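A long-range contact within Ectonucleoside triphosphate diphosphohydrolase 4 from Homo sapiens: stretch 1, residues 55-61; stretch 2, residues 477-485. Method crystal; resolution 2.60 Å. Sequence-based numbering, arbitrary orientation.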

# COMPACT_ATOMS: atom_id res chain seq x y z
N VAL A 55 6.51 14.45 -6.95
CA VAL A 55 5.39 15.16 -7.55
C VAL A 55 4.92 14.38 -8.77
O VAL A 55 5.74 13.86 -9.54
CB VAL A 55 5.77 16.61 -7.94
CG1 VAL A 55 7.00 16.61 -8.83
CG2 VAL A 55 4.60 17.31 -8.62
N PHE A 56 3.60 14.29 -8.94
CA PHE A 56 2.99 13.61 -10.07
C PHE A 56 2.01 14.56 -10.74
O PHE A 56 1.20 15.19 -10.06
CB PHE A 56 2.26 12.34 -9.64
CG PHE A 56 3.11 11.36 -8.89
CD1 PHE A 56 3.66 10.26 -9.52
CD2 PHE A 56 3.37 11.54 -7.54
CE1 PHE A 56 4.44 9.36 -8.83
CE2 PHE A 56 4.15 10.64 -6.84
CZ PHE A 56 4.69 9.55 -7.49
N VAL A 57 2.09 14.66 -12.06
CA VAL A 57 1.12 15.43 -12.85
C VAL A 57 0.17 14.44 -13.51
O VAL A 57 0.60 13.54 -14.24
CB VAL A 57 1.82 16.31 -13.89
CG1 VAL A 57 0.78 17.09 -14.70
CG2 VAL A 57 2.80 17.26 -13.22
N TYR A 58 -1.12 14.61 -13.25
CA TYR A 58 -2.16 13.80 -13.86
C TYR A 58 -3.00 14.67 -14.79
O TYR A 58 -3.22 15.85 -14.52
CB TYR A 58 -3.06 13.17 -12.80
CG TYR A 58 -2.34 12.23 -11.86
CD1 TYR A 58 -2.17 10.89 -12.19
CD2 TYR A 58 -1.81 12.68 -10.66
CE1 TYR A 58 -1.51 10.02 -11.35
CE2 TYR A 58 -1.15 11.82 -9.81
CZ TYR A 58 -1.00 10.49 -10.16
OH TYR A 58 -0.34 9.63 -9.31
N CYS A 59 -3.46 14.07 -15.88
CA CYS A 59 -4.34 14.74 -16.81
C CYS A 59 -5.51 13.83 -17.15
O CYS A 59 -5.49 12.63 -16.89
CB CYS A 59 -3.59 15.15 -18.09
SG CYS A 59 -2.80 13.79 -18.97
N TRP A 60 -6.55 14.43 -17.74
CA TRP A 60 -7.73 13.69 -18.14
C TRP A 60 -8.47 14.49 -19.19
O TRP A 60 -8.38 15.72 -19.20
CB TRP A 60 -8.65 13.41 -16.94
CG TRP A 60 -9.02 14.63 -16.15
CD1 TRP A 60 -10.09 15.46 -16.36
CD2 TRP A 60 -8.33 15.17 -15.01
NE1 TRP A 60 -10.11 16.47 -15.43
CE2 TRP A 60 -9.04 16.31 -14.59
CE3 TRP A 60 -7.18 14.78 -14.31
CZ2 TRP A 60 -8.63 17.08 -13.50
CZ3 TRP A 60 -6.78 15.55 -13.23
CH2 TRP A 60 -7.50 16.68 -12.84
N PRO A 61 -9.21 13.84 -20.09
CA PRO A 61 -10.03 14.55 -21.06
C PRO A 61 -11.35 14.97 -20.44
O PRO A 61 -11.65 14.66 -19.28
CB PRO A 61 -10.22 13.52 -22.17
CG PRO A 61 -10.23 12.22 -21.45
CD PRO A 61 -9.29 12.38 -20.28
N VAL A 477 1.92 1.01 -8.37
CA VAL A 477 0.65 1.48 -7.81
C VAL A 477 0.89 2.85 -7.19
O VAL A 477 1.69 3.00 -6.27
CB VAL A 477 0.10 0.49 -6.78
CG1 VAL A 477 -1.18 1.04 -6.14
CG2 VAL A 477 -0.16 -0.86 -7.42
N GLN A 478 0.18 3.86 -7.70
CA GLN A 478 0.29 5.23 -7.21
C GLN A 478 -0.88 5.50 -6.27
O GLN A 478 -2.01 5.67 -6.73
CB GLN A 478 0.28 6.23 -8.37
CG GLN A 478 1.10 5.83 -9.59
CD GLN A 478 2.59 5.81 -9.32
OE1 GLN A 478 3.03 6.04 -8.20
NE2 GLN A 478 3.37 5.55 -10.36
N TRP A 479 -0.61 5.53 -4.96
CA TRP A 479 -1.65 5.98 -4.05
C TRP A 479 -2.02 7.43 -4.33
O TRP A 479 -3.14 7.86 -4.04
CB TRP A 479 -1.22 5.80 -2.59
CG TRP A 479 -0.14 6.73 -2.09
CD1 TRP A 479 1.18 6.44 -1.93
CD2 TRP A 479 -0.30 8.10 -1.67
NE1 TRP A 479 1.85 7.53 -1.45
CE2 TRP A 479 0.97 8.56 -1.28
CE3 TRP A 479 -1.39 8.97 -1.59
CZ2 TRP A 479 1.18 9.86 -0.82
CZ3 TRP A 479 -1.18 10.26 -1.13
CH2 TRP A 479 0.09 10.69 -0.75
N THR A 480 -1.09 8.20 -4.90
CA THR A 480 -1.40 9.56 -5.32
C THR A 480 -2.48 9.57 -6.40
O THR A 480 -3.23 10.55 -6.52
CB THR A 480 -0.14 10.27 -5.83
OG1 THR A 480 0.47 9.47 -6.85
CG2 THR A 480 0.84 10.49 -4.69
N LEU A 481 -2.59 8.49 -7.18
CA LEU A 481 -3.64 8.41 -8.19
C LEU A 481 -5.01 8.29 -7.54
O LEU A 481 -5.98 8.91 -8.00
CB LEU A 481 -3.38 7.22 -9.11
CG LEU A 481 -4.45 6.94 -10.17
CD1 LEU A 481 -4.68 8.14 -11.06
CD2 LEU A 481 -4.05 5.72 -10.99
N GLY A 482 -5.13 7.50 -6.48
CA GLY A 482 -6.38 7.44 -5.75
C GLY A 482 -6.70 8.75 -5.05
O GLY A 482 -7.87 9.09 -4.87
N ALA A 483 -5.67 9.49 -4.65
CA ALA A 483 -5.89 10.79 -4.01
C ALA A 483 -6.47 11.79 -5.00
O ALA A 483 -7.51 12.41 -4.74
CB ALA A 483 -4.58 11.31 -3.42
N ILE A 484 -5.81 11.97 -6.15
CA ILE A 484 -6.32 12.89 -7.16
C ILE A 484 -7.72 12.47 -7.59
O ILE A 484 -8.60 13.31 -7.82
CB ILE A 484 -5.35 12.98 -8.35
CG1 ILE A 484 -5.77 14.10 -9.31
CG2 ILE A 484 -5.29 11.66 -9.10
CD1 ILE A 484 -5.28 15.46 -8.89
N LEU A 485 -7.94 11.16 -7.72
CA LEU A 485 -9.25 10.68 -8.16
C LEU A 485 -10.33 11.03 -7.15
O LEU A 485 -11.46 11.37 -7.53
CB LEU A 485 -9.18 9.17 -8.39
CG LEU A 485 -10.37 8.52 -9.10
CD1 LEU A 485 -10.53 9.06 -10.51
CD2 LEU A 485 -10.20 7.01 -9.13

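How does a strand near the start of the chain meet a helix more than 400 residues later? The two run obliquely, with 50° between their N-to-C directions, and their axes come no nearer than 9.9 Å. At that spacing the backbones do not bond to each other, and side chains fill the gap. Strand alternation selects them: F56, Y58 and W60 point toward the second stretch, while V55, V57 and C59 make no contact with it. On the helix, T480 and I484 lie one turn apart and both point toward the strand, their turn closed by the 3.0 Å bond from I484 N to T480 O.

What makes Y58 the centre of the contact? It has the most surface covered, 97 Å², and its side chain offers both a polar tip and a broad apolar ring. The tip forms the one hydrogen bond between the stretches, 2.6 Å from Y58 OH to T480 OG1, a short bond that pairs two hydroxyls of buried residues. L481 N is also near, 3.3 Å from Y58 OH, but the angle is poor for a hydrogen bond; that amide instead donates to Q478 O at 2.9 Å.

How is the Y58 ring packed? I484 CG2 sits over one face, 4.1 Å from the centroid of the Y58 ring and 17° off the normal, so its methyl hydrogens can meet the pi cloud in a CH-pi contact. L481 CD1 adds an apolar contact, 3.7 Å from Y58 CE1. Farther along the strand, W60 CZ3 approaches I484 CG1 at 4.3 Å, so I484 touches two aromatic residues.

What does F56 contribute? With 55 Å² covered, its ring extends the packing to T480, whose OG1 lies over one face, 3.6 Å from F56 CD2. The same threonine oxygen thus bonds to one aromatic residue and packs against another.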